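Side-chain contacts in O-methyltransferase (Saccharopolyspora spinosa, PDB 4CE0), which probably transfers a methyl group from S-adenosylmethionine to the 4'-hydroxyl of a spinosyn rhamnose, in a magnesium-binding active site: residues 53-57 / 58-62; 65-68 / 69-73; 139-143 / 144-148; 149-153 / 154-158. All coordinates share one frame; numbering follows the deposited sequence.

Interaction 1 (53-57 / 58-62). With SAH (S-adenosyl-L-homocysteine), chain B.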
loop_
_atom_site.group_PDB
_atom_site.type_symbol
_atom_site.label_atom_id
_atom_site.label_comp_id
_atom_site.label_asym_id
_atom_site.label_seq_id
_atom_site.Cartn_x
_atom_site.Cartn_y
_atom_site.Cartn_z
ATOM N N THR A 53 7.205 -9.071 5.198
ATOM C CA THR A 53 7.190 -10.518 5.035
ATOM C C THR A 53 8.235 -10.954 4.032
ATOM O O THR A 53 8.565 -10.208 3.110
ATOM C CB THR A 53 5.803 -11.050 4.562
ATOM O OG1 THR A 53 5.825 -12.476 4.582
ATOM C CG2 THR A 53 5.469 -10.584 3.149
ATOM N N MET A 54 8.725 -12.183 4.222
ATOM C CA MET A 54 9.708 -12.784 3.358
ATOM C C MET A 54 9.065 -13.821 2.422
ATOM O O MET A 54 9.735 -14.379 1.541
ATOM C CB MET A 54 10.849 -13.390 4.197
ATOM C CG MET A 54 10.523 -14.703 4.904
ATOM S SD MET A 54 11.963 -15.443 5.709
ATOM C CE MET A 54 12.318 -14.317 7.059
ATOM N N ILE A 55 7.754 -14.054 2.558
ATOM C CA ILE A 55 7.156 -15.165 1.811
ATOM C C ILE A 55 6.846 -14.943 0.335
ATOM O O ILE A 55 6.537 -15.910 -0.356
ATOM C CB ILE A 55 5.890 -15.761 2.522
ATOM C CG1 ILE A 55 4.696 -14.834 2.384
ATOM C CG2 ILE A 55 6.222 -16.087 3.951
ATOM C CD1 ILE A 55 3.361 -15.408 2.919
ATOM N N GLY A 56 6.891 -13.697 -0.149
ATOM C CA GLY A 56 6.665 -13.410 -1.550
ATOM C C GLY A 56 5.189 -13.379 -1.918
ATOM O O GLY A 56 4.342 -13.773 -1.111
ATOM N N LEU A 57 4.903 -12.947 -3.154
ATOM C CA LEU A 57 3.548 -12.707 -3.612
ATOM C C LEU A 57 2.751 -13.987 -3.841
ATOM O O LEU A 57 1.533 -14.011 -3.653
ATOM C CB LEU A 57 3.573 -11.900 -4.918
ATOM C CG LEU A 57 4.058 -10.439 -4.961
ATOM C CD1 LEU A 57 3.964 -9.869 -6.411
ATOM C CD2 LEU A 57 3.292 -9.538 -3.997
ATOM N N GLU A 58 3.418 -15.034 -4.318
ATOM C CA GLU A 58 2.750 -16.304 -4.623
ATOM C C GLU A 58 2.217 -16.936 -3.340
ATOM O O GLU A 58 1.089 -17.456 -3.279
ATOM C CB GLU A 58 3.706 -17.282 -5.317
ATOM C CG GLU A 58 3.515 -17.327 -6.809
ATOM C CD GLU A 58 4.647 -18.045 -7.552
ATOM O OE1 GLU A 58 5.802 -18.068 -7.053
ATOM O OE2 GLU A 58 4.379 -18.570 -8.653
ATOM N N ARG A 59 3.016 -16.883 -2.297
ATOM C CA ARG A 59 2.542 -17.458 -1.030
ATOM C C ARG A 59 1.512 -16.546 -0.313
ATOM O O ARG A 59 0.633 -17.016 0.399
ATOM C CB ARG A 59 3.728 -17.872 -0.169
ATOM C CG ARG A 59 4.645 -18.862 -0.924
ATOM C CD ARG A 59 5.290 -19.884 -0.029
ATOM N NE ARG A 59 6.286 -19.334 0.888
ATOM C CZ ARG A 59 7.546 -19.071 0.561
ATOM N NH1 ARG A 59 7.980 -19.254 -0.683
ATOM N NH2 ARG A 59 8.373 -18.622 1.474
ATOM N N LEU A 60 1.590 -15.242 -0.533
ATOM C CA LEU A 60 0.574 -14.346 0.017
ATOM C C LEU A 60 -0.736 -14.588 -0.738
ATOM O O LEU A 60 -1.823 -14.504 -0.143
ATOM C CB LEU A 60 1.002 -12.879 -0.103
ATOM C CG LEU A 60 1.894 -12.278 0.971
ATOM C CD1 LEU A 60 2.320 -10.912 0.498
ATOM C CD2 LEU A 60 1.203 -12.201 2.334
ATOM N N ASP A 61 -0.649 -14.928 -2.035
ATOM C CA ASP A 61 -1.864 -15.230 -2.803
ATOM C C ASP A 61 -2.484 -16.517 -2.281
ATOM O O ASP A 61 -3.710 -16.687 -2.229
ATOM C CB ASP A 61 -1.598 -15.420 -4.299
ATOM C CG ASP A 61 -1.193 -14.133 -5.015
ATOM O OD1 ASP A 61 -1.377 -13.022 -4.479
ATOM O OD2 ASP A 61 -0.683 -14.246 -6.152
ATOM N N ASN A 62 -1.648 -17.474 -1.941
ATOM C CA ASN A 62 -2.185 -18.703 -1.369
ATOM C C ASN A 62 -2.891 -18.386 -0.058
ATOM O O ASN A 62 -4.002 -18.896 0.247
ATOM C CB ASN A 62 -1.067 -19.729 -1.169
ATOM C CG ASN A 62 -1.482 -20.866 -0.247
ATOM O OD1 ASN A 62 -1.206 -20.833 0.957
ATOM N ND2 ASN A 62 -2.183 -21.840 -0.793
HETATM N N SAH B . 8.207 -13.459 6.875
HETATM C CA SAH B . 8.047 -14.812 7.433
HETATM C CB SAH B . 8.708 -15.072 8.764
HETATM C CG SAH B . 8.906 -16.428 9.441
HETATM S SD SAH B . 10.671 -16.445 9.877
HETATM C C SAH B . 6.582 -14.783 7.607
HETATM O O SAH B . 6.127 -15.647 8.338
HETATM O OXT SAH B . 6.072 -13.742 6.858
HETATM C "C5'" SAH B . 10.717 -17.685 11.219
HETATM C "C4'" SAH B . 10.120 -17.202 12.549
HETATM O "O4'" SAH B . 9.848 -18.297 13.398
HETATM C "C3'" SAH B . 11.037 -16.284 13.362
HETATM O "O3'" SAH B . 10.336 -15.079 13.589
HETATM C "C2'" SAH B . 11.375 -17.020 14.664
HETATM O "O2'" SAH B . 11.546 -16.239 15.866
HETATM C "C1'" SAH B . 10.206 -18.007 14.748
HETATM N N9 SAH B . 10.462 -19.294 15.437
HETATM C C8 SAH B . 11.072 -20.396 14.875
HETATM N N7 SAH B . 11.061 -21.380 15.785
HETATM C C5 SAH B . 10.426 -20.950 16.897
HETATM C C6 SAH B . 10.136 -21.540 18.129
HETATM N N6 SAH B . 10.490 -22.797 18.393
HETATM N N1 SAH B . 9.480 -20.818 19.096
HETATM C C2 SAH B . 9.073 -19.519 18.868
HETATM N N3 SAH B . 9.394 -18.941 17.661
HETATM C C4 SAH B . 10.022 -19.644 16.678
HETATM O O HOH W 1 5.923 -16.268 -2.783
#
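Arg59 bends at chi2 and again at chi3 (-68°), and these two bends lay its guanidinium over the backbone carbonyl of Ile55. As evidence, Ile55 O lies over the centre of one guanidinium face, 3.4 Å from Arg59 CZ. The guanidinium takes its salt bridges elsewhere, NE to Asp212 and NH1 to Asp240. A water joins the same two residues through the backbone, accepting from Arg59 N at 3.0 Å and donating to Ile55 O. The chi1 of Ile55 (74°) serves a different partner, sending CG1 and CD1 to Leu60. Through this CG1-CD1 branch Ile55 crosses Leu60 at about a right angle, with Ile55 CD1 3.9 Å from Leu60 CD2. Leu60 also meets Thr53 tip to tip, Leu60 CD1 to Thr53 CG2 at 4.1 Å. The hydroxyl of Thr53 is gripped by two bonds: Thr53 OG1 accepts from Ile55 N in a nearly straight capping bond (3.2 Å, 172°) and donates to the SAH carboxylate oxygen OXT at 2.6 Å. The other branch of Ile55, CG2, lies 3.7 Å from the same OXT. Along the first turn, Leu60 N bonds to Gly56 O and Asp61 N to Leu57 O, while Asp61 turns its carboxylate to Lys13. Chemically, the bend touches both the cofactor product and the surroundings of the metal: Thr53 holds the carboxylate of SAH, and Arg59 NE is salt-bridged to the magnesium ligand Asp212, where its positive charge probably offsets part of the negative charge gathered there.

Interaction 2 (65-68 / 69-73)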
loop_
_atom_site.group_PDB
_atom_site.type_symbol
_atom_site.label_atom_id
_atom_site.label_comp_id
_atom_site.label_asym_id
_atom_site.label_seq_id
_atom_site.Cartn_x
_atom_site.Cartn_y
_atom_site.Cartn_z
ATOM N N HIS A 65 -6.293 -16.958 -0.728
ATOM C CA HIS A 65 -7.202 -18.015 -1.229
ATOM C C HIS A 65 -7.755 -18.808 -0.065
ATOM O O HIS A 65 -8.969 -19.005 0.049
ATOM C CB HIS A 65 -6.448 -18.976 -2.173
ATOM C CG HIS A 65 -7.248 -20.179 -2.589
ATOM N ND1 HIS A 65 -7.280 -21.346 -1.855
ATOM C CD2 HIS A 65 -8.042 -20.385 -3.665
ATOM C CE1 HIS A 65 -8.067 -22.221 -2.459
ATOM N NE2 HIS A 65 -8.535 -21.668 -3.563
ATOM N N CYS A 66 -6.871 -19.224 0.848
ATOM C CA CYS A 66 -7.301 -20.000 2.022
ATOM C C CYS A 66 -8.217 -19.218 2.990
ATOM O O CYS A 66 -9.234 -19.716 3.455
ATOM C CB CYS A 66 -6.083 -20.541 2.791
ATOM S SG CYS A 66 -5.089 -21.746 1.838
ATOM N N VAL A 67 -7.819 -18.007 3.338
ATOM C CA VAL A 67 -8.592 -17.202 4.256
ATOM C C VAL A 67 -9.951 -16.932 3.605
ATOM O O VAL A 67 -10.971 -17.015 4.292
ATOM C CB VAL A 67 -7.868 -15.855 4.557
ATOM C CG1 VAL A 67 -8.787 -14.871 5.343
ATOM C CG2 VAL A 67 -6.531 -16.124 5.274
ATOM N N GLU A 68 -9.964 -16.614 2.296
ATOM C CA GLU A 68 -11.233 -16.274 1.621
ATOM C C GLU A 68 -12.182 -17.462 1.567
ATOM O O GLU A 68 -13.402 -17.295 1.660
ATOM C CB GLU A 68 -11.005 -15.698 0.208
ATOM C CG GLU A 68 -10.605 -14.198 0.242
ATOM C CD GLU A 68 -10.337 -13.585 -1.115
ATOM O OE1 GLU A 68 -10.615 -14.250 -2.124
ATOM O OE2 GLU A 68 -9.855 -12.430 -1.167
ATOM N N ALA A 69 -11.615 -18.659 1.437
ATOM C CA ALA A 69 -12.403 -19.888 1.301
ATOM C C ALA A 69 -13.057 -20.213 2.622
ATOM O O ALA A 69 -14.244 -20.584 2.689
ATOM C CB ALA A 69 -11.514 -21.052 0.837
ATOM N N VAL A 70 -12.275 -20.076 3.682
ATOM C CA VAL A 70 -12.770 -20.278 5.042
ATOM C C VAL A 70 -13.918 -19.322 5.377
ATOM O O VAL A 70 -14.891 -19.707 6.049
ATOM C CB VAL A 70 -11.613 -20.080 6.028
ATOM C CG1 VAL A 70 -12.057 -19.452 7.306
ATOM C CG2 VAL A 70 -10.865 -21.421 6.268
ATOM N N LEU A 71 -13.773 -18.062 4.968
ATOM C CA LEU A 71 -14.817 -17.068 5.193
ATOM C C LEU A 71 -16.080 -17.391 4.367
ATOM O O LEU A 71 -17.181 -17.346 4.896
ATOM C CB LEU A 71 -14.330 -15.662 4.852
ATOM C CG LEU A 71 -13.233 -15.057 5.723
ATOM C CD1 LEU A 71 -13.004 -13.615 5.286
ATOM C CD2 LEU A 71 -13.522 -15.137 7.223
ATOM N N ALA A 72 -15.928 -17.729 3.081
ATOM C CA ALA A 72 -17.106 -18.013 2.249
ATOM C C ALA A 72 -17.788 -19.329 2.638
ATOM O O ALA A 72 -19.006 -19.434 2.592
ATOM C CB ALA A 72 -16.743 -18.058 0.869
ATOM N N ASP A 73 -16.995 -20.329 3.006
ATOM C CA ASP A 73 -17.530 -21.643 3.387
ATOM C C ASP A 73 -18.154 -21.674 4.786
ATOM O O ASP A 73 -18.894 -22.606 5.113
ATOM C CB ASP A 73 -16.422 -22.699 3.333
ATOM C CG ASP A 73 -15.965 -22.999 1.926
ATOM O OD1 ASP A 73 -16.322 -22.249 0.992
ATOM O OD2 ASP A 73 -15.243 -23.997 1.757
#
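Val67 and Leu71 project from the same side of helix 56-73, one turn apart, and meet loosely at their ends, with Val67 CG1 4.4 Å from Leu71 CD1. The closer approach is to the backbone: Leu71 CG sits 3.3 Å from Val67 O, because a chi1 of -67° swings CG away from Leu71's own carbonyl and back over the preceding turn. Cys66 and Val70 occupy the next stripe round the helix, where Cys66 points away and Val70 lays CG2 against Cys66 O at 3.7 Å. Ala69 places CB 3.4 Å from His65 O. Glu68, by contrast, runs extended toward the start of the helix, and its OE2 is bonded to Gln64. These spacings follow from a regular alpha-helical ladder: Val70 N to Cys66 O is 3.1 Å and nearly straight at 167°, and Ala72 N to Glu68 O is 2.9 Å. Leu71 N to Val67 O makes a third such rung. Ala69 N bonds to His65 O and adds a second, weak bond to Cys66 O. At the end of the segment, Asp73 reaches a salt bridge with Arg247. This part of the helix is packing remote from the cofactor: Cys66, Ala69 and Val70 lie on Phe208 of strand 207-211, Val67 and Val70 on Phe79 of strand 78-82, and Val67, Glu68 and Leu71 on helix 88-100.

Interaction 3 (139-143 / 144-148)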
loop_
_atom_site.group_PDB
_atom_site.type_symbol
_atom_site.label_atom_id
_atom_site.label_comp_id
_atom_site.label_asym_id
_atom_site.label_seq_id
_atom_site.Cartn_x
_atom_site.Cartn_y
_atom_site.Cartn_z
ATOM N N LEU A 139 16.710 -12.709 12.238
ATOM C CA LEU A 139 15.363 -13.244 12.222
ATOM C C LEU A 139 14.662 -12.921 13.538
ATOM O O LEU A 139 13.486 -13.263 13.735
ATOM C CB LEU A 139 15.440 -14.747 12.046
ATOM C CG LEU A 139 16.054 -15.122 10.705
ATOM C CD1 LEU A 139 16.651 -16.532 10.766
ATOM C CD2 LEU A 139 14.979 -15.018 9.673
ATOM N N GLY A 140 15.407 -12.275 14.435
ATOM C CA GLY A 140 14.904 -11.844 15.722
ATOM C C GLY A 140 14.284 -10.464 15.655
ATOM O O GLY A 140 14.990 -9.452 15.532
ATOM N N VAL A 141 12.956 -10.428 15.742
ATOM C CA VAL A 141 12.208 -9.180 15.696
ATOM C C VAL A 141 11.316 -9.108 16.928
ATOM O O VAL A 141 10.427 -9.964 17.128
ATOM C CB VAL A 141 11.360 -9.105 14.417
ATOM C CG1 VAL A 141 10.602 -7.754 14.327
ATOM C CG2 VAL A 141 12.230 -9.343 13.187
ATOM N N SER A 142 11.584 -8.111 17.765
ATOM C CA SER A 142 10.876 -7.896 19.027
ATOM C C SER A 142 9.361 -7.700 18.868
ATOM O O SER A 142 8.880 -7.237 17.825
ATOM C CB SER A 142 11.442 -6.647 19.728
ATOM O OG SER A 142 11.145 -5.468 18.983
ATOM N N LEU A 143 8.625 -8.022 19.925
ATOM C CA LEU A 143 7.175 -7.850 19.957
ATOM C C LEU A 143 6.846 -6.380 19.706
ATOM O O LEU A 143 5.904 -6.030 18.989
ATOM C CB LEU A 143 6.620 -8.317 21.317
ATOM C CG LEU A 143 5.107 -8.240 21.614
ATOM C CD1 LEU A 143 4.303 -8.947 20.528
ATOM C CD2 LEU A 143 4.822 -8.878 22.977
ATOM N N GLU A 144 7.659 -5.511 20.284
ATOM C CA GLU A 144 7.427 -4.098 20.137
ATOM C C GLU A 144 7.467 -3.751 18.662
ATOM O O GLU A 144 6.618 -3.013 18.175
ATOM C CB GLU A 144 8.474 -3.308 20.919
ATOM C CG GLU A 144 8.353 -1.828 20.739
ATOM C CD GLU A 144 9.103 -1.061 21.824
ATOM O OE1 GLU A 144 8.769 -1.219 23.035
ATOM O OE2 GLU A 144 10.040 -0.312 21.456
ATOM N N THR A 145 8.464 -4.271 17.958
ATOM C CA THR A 145 8.653 -3.966 16.536
ATOM C C THR A 145 7.489 -4.495 15.690
ATOM O O THR A 145 6.931 -3.768 14.855
ATOM C CB THR A 145 9.976 -4.551 16.024
ATOM O OG1 THR A 145 11.077 -3.951 16.731
ATOM C CG2 THR A 145 10.114 -4.307 14.501
ATOM N N VAL A 146 7.102 -5.746 15.924
ATOM C CA VAL A 146 5.944 -6.311 15.233
ATOM C C VAL A 146 4.655 -5.517 15.513
ATOM O O VAL A 146 3.855 -5.307 14.610
ATOM C CB VAL A 146 5.702 -7.814 15.601
ATOM C CG1 VAL A 146 4.502 -8.367 14.829
ATOM C CG2 VAL A 146 6.951 -8.674 15.332
ATOM N N ARG A 147 4.429 -5.129 16.767
ATOM C CA ARG A 147 3.251 -4.344 17.144
ATOM C C ARG A 147 3.238 -3.027 16.314
ATOM O O ARG A 147 2.198 -2.634 15.750
ATOM C CB ARG A 147 3.245 -4.032 18.676
ATOM C CG ARG A 147 2.418 -5.013 19.578
ATOM C CD ARG A 147 2.305 -4.583 21.107
ATOM N NE ARG A 147 1.496 -3.359 21.294
ATOM C CZ ARG A 147 0.167 -3.363 21.402
ATOM N NH1 ARG A 147 -0.526 -4.517 21.372
ATOM N NH2 ARG A 147 -0.486 -2.217 21.531
ATOM N N GLN A 148 4.386 -2.342 16.273
ATOM C CA GLN A 148 4.560 -1.099 15.519
ATOM C C GLN A 148 4.204 -1.343 14.031
ATOM O O GLN A 148 3.512 -0.526 13.396
ATOM C CB GLN A 148 6.008 -0.573 15.642
ATOM C CG GLN A 148 6.377 0.068 17.010
ATOM C CD GLN A 148 7.894 0.344 17.183
ATOM O OE1 GLN A 148 8.744 -0.301 16.555
ATOM N NE2 GLN A 148 8.229 1.311 18.056
#
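Ser142 and Thr145 supply the polar part of the contact. Ser142 OG, placed between the backbone N and the carbonyl carbon by a chi1 of 67°, turns toward the opening helix and accepts two bonds, one from Thr145 N (3.1 Å, 151°) and one from Thr145 OG1 at 2.7 Å. The threonine hydroxyl is thus bonded to the serine hydroxyl and does not return to the backbone N of Ser142, so the reciprocal half of a capping box is missing. Backbone bonds continue from the cap: Val146 N to Ser142 O is 3.0 Å and Arg147 N to Leu143 O is 2.8 Å. The apolar part centres on a single methyl, Val141 CG1. It presses on Thr145 CG2 at 3.5 Å, tighter than usual for two carbons, where the side chains cross at about a right angle, and it also meets Val146 CG2 at 3.9 Å. Outside, Val141 packs on Trp85, a residue that binds the cofactor product, while Leu143 and Val146 face Phe113 and Phe162. With serine as N-cap and a contact between the residue before it, Val141, and the fourth helical residue, Val146, this is a capped helix start with a hydrophobic staple, placed where the loop that leaves the SAH pocket at Leu139 enters helix 143-152.

Interaction 4 (149-153 / 154-158)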
loop_
_atom_site.group_PDB
_atom_site.type_symbol
_atom_site.label_atom_id
_atom_site.label_comp_id
_atom_site.label_asym_id
_atom_site.label_seq_id
_atom_site.Cartn_x
_atom_site.Cartn_y
_atom_site.Cartn_z
ATOM N N ASN A 149 4.688 -2.458 13.484
ATOM C CA ASN A 149 4.429 -2.810 12.086
ATOM C C ASN A 149 2.933 -2.916 11.828
ATOM O O ASN A 149 2.453 -2.384 10.848
ATOM C CB ASN A 149 5.170 -4.096 11.689
ATOM C CG ASN A 149 6.667 -3.883 11.603
ATOM O OD1 ASN A 149 7.127 -2.737 11.541
ATOM N ND2 ASN A 149 7.427 -4.961 11.607
ATOM N N PHE A 150 2.186 -3.563 12.723
ATOM C CA PHE A 150 0.738 -3.684 12.525
ATOM C C PHE A 150 0.120 -2.282 12.511
ATOM O O PHE A 150 -0.806 -2.009 11.716
ATOM C CB PHE A 150 0.070 -4.520 13.618
ATOM C CG PHE A 150 -0.088 -5.987 13.304
ATOM C CD1 PHE A 150 0.961 -6.868 13.536
ATOM C CD2 PHE A 150 -1.305 -6.502 12.867
ATOM C CE1 PHE A 150 0.841 -8.249 13.288
ATOM C CE2 PHE A 150 -1.452 -7.892 12.607
ATOM C CZ PHE A 150 -0.369 -8.765 12.828
ATOM N N ALA A 151 0.637 -1.407 13.375
ATOM C CA ALA A 151 0.064 -0.089 13.579
ATOM C C ALA A 151 0.327 0.749 12.349
ATOM O O ALA A 151 -0.426 1.644 12.028
ATOM C CB ALA A 151 0.659 0.591 14.852
ATOM N N ARG A 152 1.373 0.428 11.614
ATOM C CA ARG A 152 1.653 1.172 10.384
ATOM C C ARG A 152 0.543 1.010 9.373
ATOM O O ARG A 152 0.305 1.915 8.576
ATOM C CB ARG A 152 3.012 0.786 9.804
ATOM C CG ARG A 152 4.122 1.360 10.686
ATOM C CD ARG A 152 5.460 0.695 10.519
ATOM N NE ARG A 152 6.503 1.712 10.390
ATOM C CZ ARG A 152 7.729 1.461 9.953
ATOM N NH1 ARG A 152 8.074 0.217 9.597
ATOM N NH2 ARG A 152 8.605 2.451 9.842
ATOM N N TYR A 153 -0.150 -0.127 9.421
ATOM C CA TYR A 153 -1.215 -0.432 8.461
ATOM C C TYR A 153 -2.578 -0.072 9.038
ATOM O O TYR A 153 -3.615 -0.299 8.400
ATOM C CB TYR A 153 -1.162 -1.911 8.025
ATOM C CG TYR A 153 0.105 -2.298 7.270
ATOM C CD1 TYR A 153 0.186 -2.181 5.891
ATOM C CD2 TYR A 153 1.218 -2.790 7.946
ATOM C CE1 TYR A 153 1.345 -2.535 5.208
ATOM C CE2 TYR A 153 2.381 -3.131 7.285
ATOM C CZ TYR A 153 2.444 -2.999 5.910
ATOM O OH TYR A 153 3.595 -3.377 5.242
ATOM N N GLY A 154 -2.578 0.519 10.235
ATOM C CA GLY A 154 -3.817 0.787 10.928
ATOM C C GLY A 154 -4.552 -0.484 11.342
ATOM O O GLY A 154 -5.772 -0.498 11.422
ATOM N N LEU A 155 -3.814 -1.556 11.628
ATOM C CA LEU A 155 -4.451 -2.828 11.976
ATOM C C LEU A 155 -4.068 -3.388 13.339
ATOM O O LEU A 155 -4.244 -4.571 13.568
ATOM C CB LEU A 155 -4.169 -3.876 10.903
ATOM C CG LEU A 155 -4.793 -3.530 9.549
ATOM C CD1 LEU A 155 -4.163 -4.373 8.475
ATOM C CD2 LEU A 155 -6.318 -3.731 9.561
ATOM N N LEU A 156 -3.571 -2.549 14.248
ATOM C CA LEU A 156 -3.209 -3.030 15.575
ATOM C C LEU A 156 -4.409 -2.872 16.483
ATOM O O LEU A 156 -4.519 -1.879 17.168
ATOM C CB LEU A 156 -2.004 -2.265 16.120
ATOM C CG LEU A 156 -1.531 -2.709 17.511
ATOM C CD1 LEU A 156 -1.101 -4.157 17.469
ATOM C CD2 LEU A 156 -0.377 -1.825 18.006
ATOM N N ASP A 157 -5.331 -3.825 16.450
ATOM C CA ASP A 157 -6.583 -3.681 17.207
ATOM C C ASP A 157 -6.967 -4.966 17.965
ATOM O O ASP A 157 -6.129 -5.852 18.178
ATOM C CB ASP A 157 -7.712 -3.199 16.283
ATOM C CG ASP A 157 -8.215 -4.266 15.320
ATOM O OD1 ASP A 157 -7.528 -5.296 15.123
ATOM O OD2 ASP A 157 -9.322 -4.057 14.757
ATOM N N GLU A 158 -8.223 -5.062 18.375
ATOM C CA GLU A 158 -8.684 -6.149 19.282
ATOM C C GLU A 158 -8.662 -7.518 18.617
ATOM O O GLU A 158 -8.691 -8.552 19.299
ATOM C CB GLU A 158 -10.112 -5.891 19.747
ATOM C CG GLU A 158 -11.033 -5.493 18.580
ATOM C CD GLU A 158 -12.515 -5.614 18.901
ATOM O OE1 GLU A 158 -12.849 -6.056 20.028
ATOM O OE2 GLU A 158 -13.342 -5.261 18.023
#
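Leu156 folds back on the last turn of helix 143-152 and meets it with nearly every carbon of its side chain. Its CB lies 3.9 Å from Ala151 N and 4.0 Å from Phe150 CB. With CG anti to the backbone N (chi1 -179°), the two branches straddle neighbouring residues: Leu156 CD1 comes to 4.0 Å from Phe150 CB, and Leu156 CD2 to 4.1 Å from Ala151 CB. Beyond the helix, Leu156 touches Phe162 of strand 160-164. The preceding residue packs differently. Leu155 CD1 lies 3.9 Å from Tyr153 CB, and Leu155 O sits at the edge of the Phe150 ring, near its plane, 3.6 Å from Phe150 CD2. What turns the chain is Gly154, whose positive phi (66°) lets two backbone bonds run back into the helix. Leu155 N reaches Phe150 O at 3.0 Å, and Gly154 N reaches Ala151 O at 3.0 Å from well above the carbonyl plane. Phe150 O also accepts from Tyr153 N, the two donors arriving from opposite faces. This is a Schellman motif, completed by the apolar touch between Phe150 and Leu155; Leu156 then centres an inverse gamma turn. Tyr153 sends its hydroxyl to His52 and packs on Ile20 of the second subunit. Two carbonyls of the last turn, Phe150 O and Ala151 O, are thus bonded by N-H groups of the turn itself, while Leu155 and Leu156 give the reversal an apolar cover as the chain turns toward strand 160-164.

Overall arrangement
The four contacts follow one another in series along the chain; each joins adjacent segments, and none encloses or crosses another. Interaction 1 closes the bend from the SAH pocket into helix 56-73, tying that helix to the SAH and magnesium sites, and interaction 2 continues the same helix toward its C-terminal part. The chain then runs through strand 78-82, helix 88-100 and strand 107-111 to interaction 3, which starts helix 143-152, and interaction 4, which ends it; this helix links strands 107-111 and 160-164. These two touch where Leu156 CD2 lies 3.5 Å from Arg147 O. Contacts 1 and 3 meet beside the cofactor product, Met54 CE being 3.8 Å from Leu139 CD2.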